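Local coordinates for protein LpxE (Aquifex aeolicus, PDB 6EBU) that is a membrane-embedded PAP2-family lipid A 1-phosphatase that probably removes the 1-phosphate group of lipid A by hydrolysis, at residues Leu66-Met69 with Leu70-Val73; His122-Lys125 with Leu126-Ala130; Ile139-Glu142 with Arg143-Gly147. The protein carries 1 engineered substitution. One frame throughout, in Å; residues are numbered along the deposited sequence.

Contact 1: Leu66-Met69 with Leu70-Val73; sequences LAIM and LETV. Engineered in segment 66-69: Met69 (natural residue Ile).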
loop_
_atom_site.group_PDB
_atom_site.type_symbol
_atom_site.label_atom_id
_atom_site.label_comp_id
_atom_site.label_asym_id
_atom_site.label_seq_id
_atom_site.Cartn_x
_atom_site.Cartn_y
_atom_site.Cartn_z
ATOM N N LEU A 66 16.839 -3.207 -0.357
ATOM C CA LEU A 66 16.617 -4.648 -0.405
ATOM C C LEU A 66 15.169 -4.994 -0.075
ATOM O O LEU A 66 14.595 -5.916 -0.664
ATOM C CB LEU A 66 17.586 -5.356 0.544
ATOM C CG LEU A 66 17.179 -6.705 1.140
ATOM C CD1 LEU A 66 17.208 -7.785 0.066
ATOM C CD2 LEU A 66 18.104 -7.079 2.293
ATOM N N ALA A 67 14.553 -4.254 0.847
ATOM C CA ALA A 67 13.162 -4.523 1.196
ATOM C C ALA A 67 12.225 -4.175 0.049
ATOM O O ALA A 67 11.282 -4.923 -0.237
ATOM C CB ALA A 67 12.781 -3.752 2.459
ATOM N N ILE A 68 12.467 -3.044 -0.619
ATOM C CA ILE A 68 11.645 -2.669 -1.765
ATOM C C ILE A 68 11.795 -3.695 -2.880
ATOM O O ILE A 68 10.812 -4.084 -3.520
ATOM C CB ILE A 68 12.005 -1.249 -2.238
ATOM C CG1 ILE A 68 11.533 -0.213 -1.215
ATOM C CG2 ILE A 68 11.390 -0.964 -3.596
ATOM C CD1 ILE A 68 10.036 -0.201 -1.010
ATOM N N MET A 69 13.024 -4.160 -3.121
ATOM C CA MET A 69 13.236 -5.216 -4.104
ATOM C C MET A 69 12.454 -6.470 -3.739
ATOM O O MET A 69 11.836 -7.101 -4.606
ATOM C CB MET A 69 14.726 -5.541 -4.212
ATOM C CG MET A 69 15.494 -4.692 -5.202
ATOM S SD MET A 69 17.239 -5.147 -5.240
ATOM C CE MET A 69 17.125 -6.928 -5.432
ATOM N N LEU A 70 12.470 -6.847 -2.458
ATOM C CA LEU A 70 11.746 -8.037 -2.022
ATOM C C LEU A 70 10.244 -7.873 -2.225
ATOM O O LEU A 70 9.594 -8.728 -2.839
ATOM C CB LEU A 70 12.059 -8.337 -0.555
ATOM C CG LEU A 70 13.450 -8.871 -0.210
ATOM C CD1 LEU A 70 13.628 -8.968 1.300
ATOM C CD2 LEU A 70 13.689 -10.221 -0.870
ATOM N N GLU A 71 9.673 -6.775 -1.717
ATOM C CA GLU A 71 8.226 -6.600 -1.815
ATOM C C GLU A 71 7.785 -6.418 -3.262
ATOM O O GLU A 71 6.737 -6.937 -3.662
ATOM C CB GLU A 71 7.764 -5.424 -0.948
ATOM C CG GLU A 71 8.292 -4.059 -1.365
ATOM C CD GLU A 71 7.332 -3.305 -2.268
ATOM O OE1 GLU A 71 6.223 -3.818 -2.530
ATOM O OE2 GLU A 71 7.691 -2.201 -2.727
ATOM N N THR A 72 8.577 -5.706 -4.068
ATOM C CA THR A 72 8.203 -5.483 -5.463
ATOM C C THR A 72 8.125 -6.799 -6.225
ATOM O O THR A 72 7.152 -7.058 -6.942
ATOM C CB THR A 72 9.202 -4.540 -6.137
ATOM O OG1 THR A 72 9.135 -3.249 -5.519
ATOM C CG2 THR A 72 8.890 -4.409 -7.622
ATOM N N VAL A 73 9.147 -7.645 -6.079
ATOM C CA VAL A 73 9.139 -8.945 -6.743
ATOM C C VAL A 73 7.946 -9.768 -6.276
ATOM O O VAL A 73 7.208 -10.347 -7.083
ATOM C CB VAL A 73 10.469 -9.678 -6.493
ATOM C CG1 VAL A 73 10.336 -11.154 -6.826
ATOM C CG2 VAL A 73 11.586 -9.041 -7.307
#

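Contact 2: His122-Lys125 with Leu126-Ala130; sequences HGEK and LHIKA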
loop_
_atom_site.group_PDB
_atom_site.type_symbol
_atom_site.label_atom_id
_atom_site.label_comp_id
_atom_site.label_asym_id
_atom_site.label_seq_id
_atom_site.Cartn_x
_atom_site.Cartn_y
_atom_site.Cartn_z
ATOM N N HIS A 122 12.582 1.561 12.315
ATOM C CA HIS A 122 13.474 0.751 13.135
ATOM C C HIS A 122 14.494 1.622 13.858
ATOM O O HIS A 122 15.202 2.421 13.238
ATOM C CB HIS A 122 14.185 -0.285 12.266
ATOM C CG HIS A 122 15.048 -1.232 13.040
ATOM N ND1 HIS A 122 16.345 -0.933 13.397
ATOM C CD2 HIS A 122 14.800 -2.472 13.523
ATOM C CE1 HIS A 122 16.860 -1.949 14.068
ATOM N NE2 HIS A 122 15.943 -2.895 14.157
ATOM N N GLY A 123 14.565 1.460 15.179
ATOM C CA GLY A 123 15.516 2.201 15.983
ATOM C C GLY A 123 15.258 3.686 16.081
ATOM O O GLY A 123 16.184 4.445 16.375
ATOM N N GLU A 124 14.028 4.128 15.850
ATOM C CA GLU A 124 13.694 5.542 15.872
ATOM C C GLU A 124 12.736 5.839 17.018
ATOM O O GLU A 124 12.184 4.939 17.655
ATOM C CB GLU A 124 13.089 5.977 14.533
ATOM C CG GLU A 124 13.920 5.568 13.325
ATOM C CD GLU A 124 15.183 6.395 13.163
ATOM O OE1 GLU A 124 15.214 7.548 13.645
ATOM O OE2 GLU A 124 16.148 5.893 12.548
ATOM N N LYS A 125 12.552 7.130 17.278
ATOM C CA LYS A 125 11.686 7.565 18.361
ATOM C C LYS A 125 10.231 7.210 18.063
ATOM O O LYS A 125 9.835 6.981 16.916
ATOM C CB LYS A 125 11.837 9.068 18.597
ATOM C CG LYS A 125 13.255 9.488 18.957
ATOM C CD LYS A 125 13.291 10.319 20.232
ATOM C CE LYS A 125 14.720 10.695 20.607
ATOM N NZ LYS A 125 15.303 9.747 21.598
ATOM N N LEU A 126 9.429 7.177 19.129
ATOM C CA LEU A 126 8.069 6.659 19.028
ATOM C C LEU A 126 7.210 7.502 18.093
ATOM O O LEU A 126 6.422 6.959 17.309
ATOM C CB LEU A 126 7.437 6.591 20.418
ATOM C CG LEU A 126 6.124 5.821 20.521
ATOM C CD1 LEU A 126 6.293 4.427 19.943
ATOM C CD2 LEU A 126 5.664 5.755 21.968
ATOM N N HIS A 127 7.340 8.830 18.161
ATOM C CA HIS A 127 6.510 9.679 17.311
ATOM C C HIS A 127 6.875 9.525 15.840
ATOM O O HIS A 127 6.028 9.746 14.969
ATOM C CB HIS A 127 6.617 11.142 17.746
ATOM C CG HIS A 127 8.019 11.667 17.789
ATOM N ND1 HIS A 127 8.571 12.396 16.758
ATOM C CD2 HIS A 127 8.975 11.580 18.744
ATOM C CE1 HIS A 127 9.810 12.731 17.073
ATOM N NE2 HIS A 127 10.080 12.248 18.273
ATOM N N ILE A 128 8.116 9.135 15.545
ATOM C CA ILE A 128 8.492 8.848 14.165
ATOM C C ILE A 128 7.834 7.558 13.687
ATOM O O ILE A 128 7.403 7.455 12.532
ATOM C CB ILE A 128 10.024 8.796 14.029
ATOM C CG1 ILE A 128 10.611 10.205 14.142
ATOM C CG2 ILE A 128 10.429 8.152 12.710
ATOM C CD1 ILE A 128 12.092 10.279 13.844
ATOM N N LYS A 129 7.733 6.558 14.565
ATOM C CA LYS A 129 7.028 5.333 14.201
ATOM C C LYS A 129 5.551 5.603 13.949
ATOM O O LYS A 129 4.953 5.026 13.033
ATOM C CB LYS A 129 7.197 4.281 15.294
ATOM C CG LYS A 129 8.639 3.964 15.639
ATOM C CD LYS A 129 8.719 2.733 16.526
ATOM C CE LYS A 129 10.156 2.378 16.846
ATOM N NZ LYS A 129 10.258 1.031 17.455
ATOM N N ALA A 130 4.945 6.483 14.750
ATOM C CA ALA A 130 3.531 6.793 14.573
ATOM C C ALA A 130 3.287 7.545 13.271
ATOM O O ALA A 130 2.287 7.301 12.586
ATOM C CB ALA A 130 3.019 7.599 15.767
#

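Contact 3: Ile139-Glu142 with Arg143-Gly147; sequences IGYE and RIYAG. With BOG (octyl beta-D-glucopyranoside), chain D; BOG (octyl beta-D-glucopyranoside), chain F; SO4 (sulfate ion), chain B.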
loop_
_atom_site.group_PDB
_atom_site.type_symbol
_atom_site.label_atom_id
_atom_site.label_comp_id
_atom_site.label_asym_id
_atom_site.label_seq_id
_atom_site.Cartn_x
_atom_site.Cartn_y
_atom_site.Cartn_z
ATOM N N ILE A 139 -2.356 5.190 3.183
ATOM C CA ILE A 139 -2.212 4.665 1.828
ATOM C C ILE A 139 -3.125 3.463 1.633
ATOM O O ILE A 139 -3.875 3.381 0.653
ATOM C CB ILE A 139 -0.743 4.310 1.535
ATOM C CG1 ILE A 139 0.105 5.579 1.439
ATOM C CG2 ILE A 139 -0.638 3.512 0.245
ATOM C CD1 ILE A 139 -0.322 6.501 0.326
ATOM N N GLY A 140 -3.081 2.515 2.573
ATOM C CA GLY A 140 -3.973 1.370 2.495
ATOM C C GLY A 140 -5.435 1.774 2.481
ATOM O O GLY A 140 -6.228 1.244 1.697
ATOM N N TYR A 141 -5.809 2.726 3.340
ATOM C CA TYR A 141 -7.179 3.227 3.328
ATOM C C TYR A 141 -7.483 3.961 2.028
ATOM O O TYR A 141 -8.605 3.888 1.512
ATOM C CB TYR A 141 -7.417 4.143 4.532
ATOM C CG TYR A 141 -8.878 4.430 4.814
ATOM C CD1 TYR A 141 -9.589 5.343 4.044
ATOM C CD2 TYR A 141 -9.546 3.788 5.850
ATOM C CE1 TYR A 141 -10.920 5.606 4.293
ATOM C CE2 TYR A 141 -10.881 4.047 6.109
ATOM C CZ TYR A 141 -11.562 4.959 5.327
ATOM O OH TYR A 141 -12.889 5.225 5.575
ATOM N N GLU A 142 -6.492 4.670 1.482
ATOM C CA GLU A 142 -6.717 5.428 0.255
ATOM C C GLU A 142 -7.054 4.509 -0.915
ATOM O O GLU A 142 -7.915 4.834 -1.740
ATOM C CB GLU A 142 -5.488 6.281 -0.061
ATOM C CG GLU A 142 -5.500 6.925 -1.431
ATOM C CD GLU A 142 -4.496 6.286 -2.365
ATOM O OE1 GLU A 142 -4.907 5.778 -3.429
ATOM O OE2 GLU A 142 -3.296 6.282 -2.027
ATOM N N ARG A 143 -6.393 3.351 -0.998
ATOM C CA ARG A 143 -6.655 2.433 -2.104
ATOM C C ARG A 143 -8.099 1.945 -2.087
ATOM O O ARG A 143 -8.733 1.824 -3.142
ATOM C CB ARG A 143 -5.687 1.248 -2.049
ATOM C CG ARG A 143 -4.212 1.632 -2.036
ATOM C CD ARG A 143 -3.908 2.698 -3.072
ATOM N NE ARG A 143 -3.651 2.126 -4.389
ATOM C CZ ARG A 143 -3.752 2.799 -5.529
ATOM N NH1 ARG A 143 -4.113 4.074 -5.518
ATOM N NH2 ARG A 143 -3.495 2.194 -6.683
ATOM N N ILE A 144 -8.638 1.665 -0.900
ATOM C CA ILE A 144 -10.025 1.223 -0.804
ATOM C C ILE A 144 -10.973 2.385 -1.068
ATOM O O ILE A 144 -11.970 2.239 -1.783
ATOM C CB ILE A 144 -10.287 0.578 0.569
ATOM C CG1 ILE A 144 -9.196 -0.442 0.894
ATOM C CG2 ILE A 144 -11.660 -0.082 0.599
ATOM C CD1 ILE A 144 -9.314 -1.030 2.273
ATOM N N TYR A 145 -10.675 3.558 -0.499
ATOM C CA TYR A 145 -11.522 4.723 -0.728
ATOM C C TYR A 145 -11.569 5.099 -2.202
ATOM O O TYR A 145 -12.612 5.547 -2.696
ATOM C CB TYR A 145 -11.030 5.909 0.108
ATOM C CG TYR A 145 -11.925 7.123 0.001
ATOM C CD1 TYR A 145 -13.001 7.294 0.863
ATOM C CD2 TYR A 145 -11.704 8.089 -0.972
ATOM C CE1 TYR A 145 -13.828 8.398 0.763
ATOM C CE2 TYR A 145 -12.522 9.192 -1.080
ATOM C CZ TYR A 145 -13.585 9.343 -0.212
ATOM O OH TYR A 145 -14.409 10.442 -0.321
ATOM N N ALA A 146 -10.459 4.927 -2.919
ATOM C CA ALA A 146 -10.434 5.215 -4.346
ATOM C C ALA A 146 -11.202 4.189 -5.169
ATOM O O ALA A 146 -11.419 4.419 -6.364
ATOM C CB ALA A 146 -8.987 5.292 -4.838
ATOM N N GLY A 147 -11.612 3.074 -4.568
ATOM C CA GLY A 147 -12.338 2.052 -5.291
ATOM C C GLY A 147 -11.491 1.158 -6.168
ATOM O O GLY A 147 -12.036 0.459 -7.027
HETATM O O1 BOG D . -2.090 -5.553 8.898
HETATM C "C1'" BOG D . -2.424 -4.169 8.993
HETATM C "C2'" BOG D . -3.251 -3.754 7.756
HETATM C "C3'" BOG D . -3.445 -2.204 7.736
HETATM C "C4'" BOG D . -4.167 -1.799 6.422
HETATM C "C5'" BOG D . -4.899 -0.456 6.621
HETATM C "C6'" BOG D . -6.130 -0.396 5.695
HETATM C "C7'" BOG D . -7.371 -0.070 6.523
HETATM C "C8'" BOG D . -8.519 0.328 5.594
HETATM O O1 BOG F . 0.211 1.763 -9.722
HETATM C "C1'" BOG F . 0.619 2.584 -8.630
HETATM C "C2'" BOG F . 0.356 4.066 -8.978
HETATM C "C3'" BOG F . 0.092 4.875 -7.670
HETATM C "C4'" BOG F . -1.207 5.714 -7.818
HETATM C "C5'" BOG F . -2.301 4.873 -8.514
HETATM C "C6'" BOG F . -3.442 5.796 -8.992
HETATM C "C7'" BOG F . -3.049 6.486 -10.296
HETATM C "C8'" BOG F . -2.939 5.445 -11.412
HETATM S S SO4 B . -1.454 -0.988 -6.927
HETATM O O1 SO4 B . -1.982 -0.241 -5.788
HETATM O O2 SO4 B . -2.204 -0.643 -8.129
HETATM O O3 SO4 B . -1.588 -2.417 -6.659
HETATM O O4 SO4 B . -0.045 -0.656 -7.120
#

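Contact 1: Leu66-Met69 with Leu70-Val73
Both faces of the Ile68 carbonyl plane are used by Thr72, four residues on. Thr72 N donates to Ile68 O at 2.8 Å, tilted 24° to one face, while Thr72 OG1 donates to Ile68 O at 2.7 Å from the opposite face, 38° out of the plane. The hydroxyl gets there because it stands beside its own backbone N (chi1 -65°), the position from which helical threonines commonly reach back one turn.

The other flat group is the Glu71 carboxylate. Its OE2 meets Ile68 CD1 at 3.5 Å as the two side chains run alongside, and lower down CG is folded in over the helix, 3.3 Å from both Ala67 O and Ile68 O. Glu71 is buried where helix 61-82 faces Ala111, Met112 and Thr115 of helix 108-121. Towards helix 151-170, Leu66 CD1 approaches Leu70 CG at 3.9 Å. The engineered Met69 enters through its backbone, Met69 O accepting from Val73 N at 3.1 Å.

In this predicted transmembrane helix, two donors grip Ile68 O, and the Thr72 hydroxyl proton is used within its own helix. Burial of Glu71 would be expected to raise its pKa unless an outside partner balances the charge.

Contact 2: His122-Lys125 with Leu126-Ala130
Lys125 and Lys129 are joined by a main-chain bond in the first turn of helix 126-145, a surface contact where the chain leaves the loop after helix 108-121. Lys129 N donates to Lys125 O at 3.2 Å, with the donor in the carbonyl plane and an N-H...O angle of 154°; Ile128 N adds a weak bond to Lys125 O at 3.1 Å.

Lys125 thus occupies the N-cap, and the side chains of His127 and Lys129 turn back toward it. With CG between its backbone N and carbonyl carbon (chi1 55°), the His127 ring returns toward the preceding loop and brings NE2 within 3.6 Å of Lys125 CB, at an oblique approach. The extended Lys129 chain runs back past the cap, and its CE lies 3.4 Å from Glu124 O.

Glu124 contributes an apolar stem and a charged tip. Ile128 CG2 meets Glu124 CB at 3.9 Å, the two side chains crossing at a slant, while beyond the bend at chi2 Glu124 OE2 forms salt bridges with Arg57 and Lys60. Lys60 NZ also donates to His122 O; Arg57 and Lys60 both lie between helices 46-56 and 61-82.

Contact 3: Ile139-Glu142 with Arg143-Gly147
Arg143, near the end of helix 126-145, leans on Glu142 and the preceding turn before its tip reaches a bound sulfate. Its CB faces Gly140 O; CG, beside the backbone N (chi1 -56°), packs 3.2 Å from Ile139 O. A bend at chi2 brings CD to 3.3 Å from Glu142 OE1, and a second at chi3 turns NE toward the sulfate, where it donates to O1 at 3.2 Å. At the tip the branches divide: NH2 reaches sulfate O1 at 3.0 Å, with a weak bond to O2, whereas NH1 binds Glu142 OE1 at 2.8 Å in a salt bridge (N-H...O 161°). That oxygen lies almost in the guanidinium plane and uses its syn lone pair, although the two flat groups are turned 71° apart.

The sulfate also receives bonds from Lys79, Arg86, Gly108 N and His149, an arrangement consistent with the phosphate-binding site built from the PAP2 signature motifs. Glu142 would then be a second-shell residue that, with the sulfate bonds, helps fix the guanidinium's rotation.

On another side of the helix, Tyr141 CE1 approaches Tyr145 CB at 4.2 Å, and the octyl glucoside of chain D brings C8' to 3.6 Å from Tyr141 CD2. Tyr145 OH is hydrogen-bonded to Asp31 OD1 and His27 N. The helix closes in a Schellman motif: Gly147, at positive phi, donates through N to Ile144 O at 2.9 Å, one of two bonds back into the last turn.

Three local contacts follow one another along the chain, none nesting in or crossing another; each joins adjacent residues of a single stretch, so none closes a long loop. Contact 1 comes first, within helix 61-82, whose sides meet helices 108-121 and 151-170. After helix 108-121, contact 2 starts helix 126-145, its loop anchored to Arg57 and Lys60. Contact 3 ends that same helix, its centre about 24 Å from that of contact 2; it packs against helices 13-24, 28-37 and 151-170 and sends Arg143 to the anion site. Contacts 1 and 3 lie on opposite sides of the chain's centre, yet helix 61-82 continues to Lys79, which shares the sulfate with Arg143.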